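Local coordinates for protein beta-glucosidase (PDB 6JXG) that probably hydrolyses terminal, non-reducing beta-D-glucosyl residues with release of beta-D-glucose, as a secreted family 3 glycoside hydrolase in cellulose breakdown, at residues Pro530-Lys535 with Ile567-Glu572; Ser538-Ala543 with Phe556-His561. All blocks are in the same frame, centred on the assembly; numbering follows the deposited sequence.

Interaction 1. Residues Pro530-Lys535 with Ile567-Glu572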
ATOM      1  N   PRO A 530       9.149  -6.206   1.530  1.00 10.35           N
ATOM      2  CA  PRO A 530       8.185  -6.260   0.457  1.00 10.09           C
ATOM      3  C   PRO A 530       8.729  -5.738  -0.857  1.00  9.98           C
ATOM      4  O   PRO A 530       7.991  -5.603  -1.800  1.00  9.67           O
ATOM      5  CB  PRO A 530       7.070  -5.321   0.959  1.00 10.27           C
ATOM      6  CG  PRO A 530       7.819  -4.203   1.650  1.00 10.47           C
ATOM      7  CD  PRO A 530       8.993  -4.970   2.335  1.00 10.89           C
ATOM      8  N   TYR A 531      10.030  -5.490  -0.898  1.00 10.13           N
ATOM      9  CA  TYR A 531      10.771  -5.105  -2.099  1.00 10.51           C
ATOM     10  C   TYR A 531      12.217  -5.537  -1.968  1.00 10.35           C
ATOM     11  O   TYR A 531      12.622  -6.068  -0.934  1.00 11.02           O
ATOM     12  CB  TYR A 531      10.647  -3.608  -2.323  1.00 10.69           C
ATOM     13  CG  TYR A 531      10.811  -2.793  -1.047  1.00 11.20           C
ATOM     14  CD1 TYR A 531      11.981  -2.839  -0.313  1.00 11.87           C
ATOM     15  CD2 TYR A 531       9.772  -1.956  -0.583  1.00 11.65           C
ATOM     16  CE1 TYR A 531      12.122  -2.119   0.835  1.00 12.03           C
ATOM     17  CE2 TYR A 531       9.928  -1.226   0.576  1.00 11.83           C
ATOM     18  CZ  TYR A 531      11.104  -1.326   1.277  1.00 11.84           C
ATOM     19  OH  TYR A 531      11.230  -0.568   2.419  1.00 12.07           O
ATOM     20  N   THR A 532      12.952  -5.434  -3.053  1.00 10.53           N
ATOM     21  CA  THR A 532      14.342  -5.859  -3.064  1.00 11.05           C
ATOM     22  C   THR A 532      15.257  -4.739  -2.731  1.00 12.06           C
ATOM     23  O   THR A 532      15.020  -3.610  -3.219  1.00 14.71           O
ATOM     24  CB  THR A 532      14.722  -6.410  -4.459  1.00 10.52           C
ATOM     25  OG1 THR A 532      13.910  -7.500  -4.800  1.00 10.46           O
ATOM     26  CG2 THR A 532      16.187  -6.869  -4.556  1.00 10.53           C
ATOM     27  N   ILE A 533      16.301  -5.024  -1.907  1.00 11.86           N
ATOM     28  CA  ILE A 533      17.383  -4.099  -1.621  1.00 11.37           C
ATOM     29  C   ILE A 533      18.613  -4.586  -2.418  1.00 11.25           C
ATOM     30  O   ILE A 533      19.232  -5.629  -2.122  1.00 11.11           O
ATOM     31  CB  ILE A 533      17.688  -3.977  -0.117  1.00 12.14           C
ATOM     32  CG1 ILE A 533      16.469  -3.406   0.605  1.00 12.47           C
ATOM     33  CG2 ILE A 533      18.958  -3.144   0.167  1.00 12.07           C
ATOM     34  CD1 ILE A 533      16.675  -3.146   2.059  1.00 13.79           C
ATOM     35  N   ALA A 534      18.894  -3.844  -3.494  1.00 12.53           N
ATOM     36  CA  ALA A 534      19.987  -4.162  -4.425  1.00 12.87           C
ATOM     37  C   ALA A 534      21.336  -3.674  -3.882  1.00 14.78           C
ATOM     38  O   ALA A 534      21.425  -2.858  -2.921  1.00 13.26           O
ATOM     39  CB  ALA A 534      19.721  -3.501  -5.706  1.00 13.49           C
ATOM     40  N   LYS A 535      22.386  -4.153  -4.519  1.00 16.06           N
ATOM     41  CA  LYS A 535      23.738  -3.709  -4.216  1.00 16.31           C
ATOM     42  C   LYS A 535      24.120  -2.406  -4.942  1.00 18.09           C
ATOM     43  O   LYS A 535      24.993  -1.667  -4.453  1.00 15.95           O
ATOM     44  CB  LYS A 535      24.762  -4.783  -4.583  1.00 18.27           C
ATOM     45  CG  LYS A 535      24.547  -6.101  -3.876  1.00 19.85           C
ATOM     46  CD  LYS A 535      25.768  -6.953  -4.043  1.00 23.64           C
ATOM     47  CE  LYS A 535      25.457  -8.383  -3.746  1.00 25.42           C
ATOM     48  NZ  LYS A 535      26.726  -9.116  -4.121  1.00 31.87           N
ATOM     49  N   ILE A 567      20.824 -11.517 -11.045  1.00 18.90           N
ATOM     50  CA  ILE A 567      21.531 -10.488 -10.300  1.00 18.01           C
ATOM     51  C   ILE A 567      21.320 -10.783  -8.841  1.00 18.90           C
ATOM     52  O   ILE A 567      20.170 -10.968  -8.432  1.00 15.78           O
ATOM     53  CB  ILE A 567      20.977  -9.065 -10.623  1.00 17.88           C
ATOM     54  CG1 ILE A 567      21.233  -8.716 -12.071  1.00 17.36           C
ATOM     55  CG2 ILE A 567      21.633  -8.070  -9.674  1.00 18.58           C
ATOM     56  CD1 ILE A 567      20.475  -7.536 -12.667  1.00 17.74           C
ATOM     57  N   GLN A 568      22.398 -10.892  -8.064  1.00 18.59           N
ATOM     58  CA  GLN A 568      22.276 -11.109  -6.650  1.00 21.89           C
ATOM     59  C   GLN A 568      21.920  -9.768  -5.956  1.00 19.34           C
ATOM     60  O   GLN A 568      22.671  -8.796  -6.039  1.00 14.30           O
ATOM     61  CB  GLN A 568      23.569 -11.671  -6.003  1.00 27.47           C
ATOM     62  CG  GLN A 568      23.841 -13.150  -6.248  1.00 34.30           C
ATOM     63  CD  GLN A 568      24.980 -13.332  -7.243  1.00 42.46           C
ATOM     64  OE1 GLN A 568      26.088 -12.825  -7.028  1.00 49.01           O
ATOM     65  NE2 GLN A 568      24.709 -14.041  -8.355  1.00 42.68           N
ATOM     66  N   PRO A 569      20.807  -9.767  -5.211  1.00 15.48           N
ATOM     67  CA  PRO A 569      20.487  -8.564  -4.490  1.00 16.16           C
ATOM     68  C   PRO A 569      21.304  -8.589  -3.247  1.00 16.22           C
ATOM     69  O   PRO A 569      21.907  -9.647  -2.938  1.00 16.05           O
ATOM     70  CB  PRO A 569      18.964  -8.745  -4.187  1.00 17.31           C
ATOM     71  CG  PRO A 569      18.635 -10.203  -4.354  1.00 15.62           C
ATOM     72  CD  PRO A 569      19.790 -10.826  -5.092  1.00 15.38           C
ATOM     73  N   ARG A 570      21.255  -7.515  -2.457  1.00 14.11           N
ATOM     74  CA  ARG A 570      21.858  -7.559  -1.140  1.00 13.29           C
ATOM     75  C   ARG A 570      20.911  -8.241  -0.178  1.00 14.33           C
ATOM     76  O   ARG A 570      21.295  -9.189   0.497  1.00 15.86           O
ATOM     77  CB  ARG A 570      22.247  -6.193  -0.684  1.00 14.13           C
ATOM     78  CG  ARG A 570      22.669  -6.123   0.764  1.00 14.79           C
ATOM     79  CD  ARG A 570      23.859  -7.092   1.039  1.00 16.42           C
ATOM     80  NE  ARG A 570      25.038  -6.656   0.322  1.00 18.10           N
ATOM     81  CZ  ARG A 570      26.065  -7.438  -0.011  1.00 21.24           C
ATOM     82  NH1 ARG A 570      26.090  -8.721   0.301  1.00 23.22           N
ATOM     83  NH2 ARG A 570      27.081  -6.932  -0.678  1.00 22.41           N
ATOM     84  N   PHE A 571      19.666  -7.767  -0.110  1.00 12.52           N
ATOM     85  CA  PHE A 571      18.617  -8.441   0.649  1.00 12.19           C
ATOM     86  C   PHE A 571      17.434  -8.606  -0.318  1.00 13.22           C
ATOM     87  O   PHE A 571      16.964  -7.609  -0.899  1.00 13.02           O
ATOM     88  CB  PHE A 571      18.228  -7.616   1.849  1.00 12.45           C
ATOM     89  CG  PHE A 571      19.393  -7.314   2.775  1.00 12.12           C
ATOM     90  CD1 PHE A 571      20.027  -8.348   3.430  1.00 12.52           C
ATOM     91  CD2 PHE A 571      19.791  -6.007   2.998  1.00 11.26           C
ATOM     92  CE1 PHE A 571      21.114  -8.083   4.316  1.00 12.53           C
ATOM     93  CE2 PHE A 571      20.835  -5.744   3.881  1.00 11.79           C
ATOM     94  CZ  PHE A 571      21.499  -6.792   4.516  1.00 11.61           C
ATOM     95  N   GLU A 572      17.033  -9.864  -0.533  1.00 12.18           N
ATOM     96  CA  GLU A 572      15.996 -10.186  -1.463  1.00 12.28           C
ATOM     97  C   GLU A 572      14.583  -9.878  -0.958  1.00 11.75           C
ATOM     98  O   GLU A 572      14.307  -9.798   0.267  1.00 11.18           O
ATOM     99  CB  GLU A 572      16.116 -11.665  -1.860  1.00 13.29           C
ATOM    100  CG  GLU A 572      15.770 -12.637  -0.740  1.00 12.89           C
ATOM    101  CD  GLU A 572      16.924 -13.062   0.185  1.00 14.62           C
ATOM    102  OE1 GLU A 572      17.988 -12.409   0.199  1.00 15.06           O
ATOM    103  OE2 GLU A 572      16.708 -14.037   0.920  1.00 14.13           O
TER
HETATM  104  O   HOH W   1      21.915  -6.195  -6.479  1.00 13.25           O
HETATM  105  O   HOH W   2      25.221  -8.920  -7.168  1.00 29.32           O
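Ile-533 and Phe-571 face each other as an antiparallel hydrogen-bonded pair. Ile-533 N gives its proton to Phe-571 O at 2.9 Å, almost along the C=O axis. Ile-533 O takes two bonds in its carbonyl plane. Phe-571 N reaches it at 3.0 Å, and Arg-570 N reaches it at 2.8 Å by a more bent path (N-H...O 134°). This end of the contact is tightly packed. Thr-532 sets CG2 anti to its backbone N, and this methyl presses on Pro-569 CB at 3.4 Å, closer than usual for two carbons. Thr-532 OG1, anti to the carbonyl carbon, bonds to Asp-558. Ile-533 and Phe-571 lie side by side and point the same way, Ile-533 CG2 4.1 Å from Phe-571 CD2, onto Leu-337 of strand 335-339. The Lys-535 end is looser and wetter. Its extended chain crosses Arg-570 at about a right angle and lays CD and CE over one face of the guanidinium, with Lys-535 CD 3.6 Å from Arg-570 NH2. The two like charges lie close, Lys-535 NZ 4.1 Å from Arg-570 NH2, and the salt bridge of Arg-570 to Glu-490 would probably offset part of the repulsion. One water joins Lys-535 N to Gln-568 O. A second is bound to Gln-568 O and only weakly to Lys-535 NZ. An alanine at Lys-535 would remove the aliphatic cover of the guanidinium and would probably leave Arg-570 less firmly placed. Arg-570 and Phe-571 both stand opposite Ile-533, a classic beta bulge on a single bridge between two loops of the family 3 C-terminal domain.

Interaction 2. Residues Ser538-Ala543 with Phe556-His561; sequences SDYGTA and FVDYRH
His-561 holds CG anti to its backbone N (chi1 169°), and chi2 of 69° turns the CD2-NE2 side of the ring toward the 538-543 turn. Asp-539 O meets this side at the ring edge, near the ring plane, 2.9 Å from His-561 CD2. Tyr-540 O comes in obliquely at 3.3 Å from His-561 CD2. One water sits in the ring plane. It donates to Ser-538 O and lies 2.9 Å from His-561 NE2. Gly-541 has positive phi, and a side chain on it would run into the imidazole. Tyr-540 O accepts from two more waters. One also donates to Phe-556 O, and it rests over a face of the imidazole. The other receives the Asp-558 N proton, with Asp-558 N 2.8 Å from the water oxygen. Asp-558 is the N-cap residue of helix 559-564, but its carboxylate makes no capping bond. OD2 takes only a weak bond from Tyr-559 N; its stronger partner is Thr-532. Tyr-540 puts its ring edge toward Asp-558 OD1. The contact is thus polar and largely bridged by water. The two carbonyl oxygens beside the imidazole give it acceptor-rich surroundings, in which a positively charged ring would probably be tolerated.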
ATOM      1  N   SER A 538      21.415   0.572 -10.382  1.00 15.99           N
ATOM      2  CA  SER A 538      21.183   0.143 -11.784  1.00 15.95           C
ATOM      3  C   SER A 538      20.658  -1.305 -11.906  1.00 14.27           C
ATOM      4  O   SER A 538      20.088  -1.662 -12.904  1.00 15.29           O
ATOM      5  CB  SER A 538      22.499   0.308 -12.609  1.00 17.81           C
ATOM      6  OG  SER A 538      23.519  -0.473 -12.016  1.00 18.36           O
ATOM      7  N   ASP A 539      20.866  -2.124 -10.873  1.00 15.98           N
ATOM      8  CA  ASP A 539      20.363  -3.477 -10.783  1.00 15.85           C
ATOM      9  C   ASP A 539      18.821  -3.582 -10.843  1.00 15.69           C
ATOM     10  O   ASP A 539      18.308  -4.630 -11.228  1.00 15.38           O
ATOM     11  CB  ASP A 539      20.839  -4.159  -9.483  1.00 18.60           C
ATOM     12  CG  ASP A 539      22.363  -4.539  -9.506  1.00 19.78           C
ATOM     13  OD1 ASP A 539      23.006  -4.473 -10.600  1.00 17.52           O
ATOM     14  OD2 ASP A 539      22.856  -4.949  -8.432  1.00 19.24           O
ATOM     15  N   TYR A 540      18.083  -2.550 -10.418  1.00 16.30           N
ATOM     16  CA  TYR A 540      16.566  -2.654 -10.481  1.00 14.33           C
ATOM     17  C   TYR A 540      16.090  -2.706 -11.919  1.00 14.77           C
ATOM     18  O   TYR A 540      15.029  -3.286 -12.213  1.00 14.67           O
ATOM     19  CB  TYR A 540      15.830  -1.531  -9.738  1.00 14.50           C
ATOM     20  CG  TYR A 540      16.028  -1.606  -8.300  1.00 15.08           C
ATOM     21  CD1 TYR A 540      15.188  -2.385  -7.513  1.00 13.22           C
ATOM     22  CD2 TYR A 540      17.035  -0.916  -7.700  1.00 13.36           C
ATOM     23  CE1 TYR A 540      15.374  -2.457  -6.165  1.00 14.73           C
ATOM     24  CE2 TYR A 540      17.249  -0.998  -6.324  1.00 14.07           C
ATOM     25  CZ  TYR A 540      16.459  -1.792  -5.563  1.00 13.27           C
ATOM     26  OH  TYR A 540      16.664  -1.907  -4.221  1.00 11.81           O
ATOM     27  N   GLY A 541      16.890  -2.147 -12.850  1.00 14.41           N
ATOM     28  CA  GLY A 541      16.498  -2.106 -14.251  1.00 15.07           C
ATOM     29  C   GLY A 541      15.362  -1.161 -14.561  1.00 16.90           C
ATOM     30  O   GLY A 541      14.836  -1.181 -15.677  1.00 18.19           O
ATOM     31  N   THR A 542      14.914  -0.412 -13.555  1.00 15.79           N
ATOM     32  CA  THR A 542      13.887   0.653 -13.717  1.00 14.89           C
ATOM     33  C   THR A 542      14.416   1.905 -13.081  1.00 14.70           C
ATOM     34  O   THR A 542      15.291   1.872 -12.184  1.00 16.91           O
ATOM     35  CB  THR A 542      12.589   0.326 -13.040  1.00 13.80           C
ATOM     36  OG1 THR A 542      12.833  -0.053 -11.671  1.00 13.56           O
ATOM     37  CG2 THR A 542      11.906  -0.798 -13.713  1.00 13.70           C
ATOM     38  N   ALA A 543      13.848   3.017 -13.530  1.00 14.62           N
ATOM     39  CA  ALA A 543      14.219   4.343 -13.046  1.00 14.69           C
ATOM     40  C   ALA A 543      13.120   5.361 -13.445  1.00 13.29           C
ATOM     41  O   ALA A 543      12.262   5.093 -14.321  1.00 12.51           O
ATOM     42  CB  ALA A 543      15.566   4.705 -13.670  1.00 15.86           C
ATOM     43  N   PHE A 556       9.031  -8.048 -15.592  1.00 16.20           N
ATOM     44  CA  PHE A 556      10.203  -8.316 -14.793  1.00 16.40           C
ATOM     45  C   PHE A 556      10.546  -7.072 -13.950  1.00 15.57           C
ATOM     46  O   PHE A 556      11.351  -6.261 -14.322  1.00 14.45           O
ATOM     47  CB  PHE A 556      11.372  -8.761 -15.719  1.00 17.96           C
ATOM     48  CG  PHE A 556      11.072 -10.041 -16.488  1.00 18.32           C
ATOM     49  CD1 PHE A 556      11.252 -11.252 -15.905  1.00 16.97           C
ATOM     50  CD2 PHE A 556      10.579  -9.994 -17.793  1.00 19.36           C
ATOM     51  CE1 PHE A 556      10.972 -12.406 -16.605  1.00 18.68           C
ATOM     52  CE2 PHE A 556      10.255 -11.143 -18.489  1.00 20.41           C
ATOM     53  CZ  PHE A 556      10.445 -12.362 -17.893  1.00 19.83           C
ATOM     54  N   VAL A 557       9.878  -6.979 -12.811  1.00 13.91           N
ATOM     55  CA  VAL A 557       9.942  -5.856 -11.918  1.00 13.92           C
ATOM     56  C   VAL A 557      10.312  -6.398 -10.532  1.00 13.69           C
ATOM     57  O   VAL A 557       9.927  -7.507 -10.169  1.00 13.35           O
ATOM     58  CB  VAL A 557       8.578  -5.203 -11.948  1.00 15.97           C
ATOM     59  CG1 VAL A 557       8.260  -4.478 -10.715  1.00 17.73           C
ATOM     60  CG2 VAL A 557       8.465  -4.297 -13.167  1.00 15.35           C
ATOM     61  N   ASP A 558      11.110  -5.642  -9.802  1.00 12.98           N
ATOM     62  CA  ASP A 558      11.642  -6.055  -8.542  1.00 12.72           C
ATOM     63  C   ASP A 558      12.304  -7.461  -8.657  1.00 12.51           C
ATOM     64  O   ASP A 558      13.064  -7.711  -9.600  1.00 12.60           O
ATOM     65  CB  ASP A 558      10.587  -5.924  -7.398  1.00 12.01           C
ATOM     66  CG  ASP A 558      11.219  -5.900  -6.008  1.00 11.62           C
ATOM     67  OD1 ASP A 558      11.669  -4.831  -5.456  1.00 12.91           O
ATOM     68  OD2 ASP A 558      11.257  -7.007  -5.458  1.00 11.50           O
ATOM     69  N   TYR A 559      12.013  -8.367  -7.734  1.00 12.33           N
ATOM     70  CA  TYR A 559      12.729  -9.661  -7.669  1.00 12.85           C
ATOM     71  C   TYR A 559      12.608 -10.516  -8.920  1.00 14.91           C
ATOM     72  O   TYR A 559      13.479 -11.335  -9.190  1.00 12.88           O
ATOM     73  CB  TYR A 559      12.335 -10.493  -6.428  1.00 12.57           C
ATOM     74  CG  TYR A 559      10.912 -11.055  -6.436  1.00 12.51           C
ATOM     75  CD1 TYR A 559      10.676 -12.362  -6.760  1.00 12.46           C
ATOM     76  CD2 TYR A 559       9.813 -10.244  -6.105  1.00 12.20           C
ATOM     77  CE1 TYR A 559       9.405 -12.897  -6.802  1.00 12.31           C
ATOM     78  CE2 TYR A 559       8.564 -10.793  -6.061  1.00 11.23           C
ATOM     79  CZ  TYR A 559       8.344 -12.104  -6.462  1.00 12.08           C
ATOM     80  OH  TYR A 559       7.060 -12.621  -6.481  1.00 10.76           O
ATOM     81  N   ARG A 560      11.497 -10.378  -9.641  1.00 16.05           N
ATOM     82  CA  ARG A 560      11.319 -11.051 -10.932  1.00 14.99           C
ATOM     83  C   ARG A 560      12.473 -10.720 -11.891  1.00 14.37           C
ATOM     84  O   ARG A 560      12.964 -11.602 -12.592  1.00 13.27           O
ATOM     85  CB  ARG A 560       9.992 -10.614 -11.555  1.00 14.88           C
ATOM     86  CG  ARG A 560       8.738 -11.075 -10.802  1.00 15.15           C
ATOM     87  CD  ARG A 560       7.506 -10.240 -11.242  1.00 15.27           C
ATOM     88  NE  ARG A 560       6.253 -10.989 -11.034  1.00 14.81           N
ATOM     89  CZ  ARG A 560       5.657 -11.164  -9.856  1.00 14.74           C
ATOM     90  NH1 ARG A 560       6.182 -10.591  -8.792  1.00 14.77           N
ATOM     91  NH2 ARG A 560       4.588 -11.983  -9.735  1.00 14.75           N
ATOM     92  N   HIS A 561      12.902  -9.467 -11.899  1.00 14.15           N
ATOM     93  CA  HIS A 561      14.079  -9.051 -12.661  1.00 15.14           C
ATOM     94  C   HIS A 561      15.384  -9.593 -12.141  1.00 15.48           C
ATOM     95  O   HIS A 561      16.201 -10.139 -12.922  1.00 16.55           O
ATOM     96  CB  HIS A 561      14.140  -7.536 -12.779  1.00 14.13           C
ATOM     97  CG  HIS A 561      15.425  -7.010 -13.320  1.00 14.98           C
ATOM     98  ND1 HIS A 561      15.831  -7.177 -14.628  1.00 15.92           N
ATOM     99  CD2 HIS A 561      16.378  -6.261 -12.722  1.00 15.07           C
ATOM    100  CE1 HIS A 561      16.999  -6.578 -14.799  1.00 15.25           C
ATOM    101  NE2 HIS A 561      17.342  -6.004 -13.660  1.00 15.92           N
TER
HETATM  102  O   HOH W   3      19.539  -4.175 -14.289  1.00 15.38           O
HETATM  103  O   HOH W   4      13.601  -4.356 -14.375  1.00 16.95           O
HETATM  104  O   HOH W   5      12.803  -3.597 -10.654  1.00 17.99           O

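Interaction 2 is nested inside the loop closed by interaction 1. The chain runs through 530-535, 538-543, 556-561 and 567-572 in that order. The centres are 10 Å apart, and all four segments belong to the family 3 C-terminal domain range. Helix 559-564 begins in interaction 2 and ends shortly before 567-572. The two contacts also touch directly. Tyr-540 OH is 2.6 Å from Thr-532 O, and Asp-558 OD2 is 2.8 Å from Thr-532 OG1, both probable hydrogen bonds. Thr-532 therefore ties both halves of interaction 2 to interaction 1. Together they tie four segments of the largely irregular connection between helix 511-519 and strand 582-591 to one another.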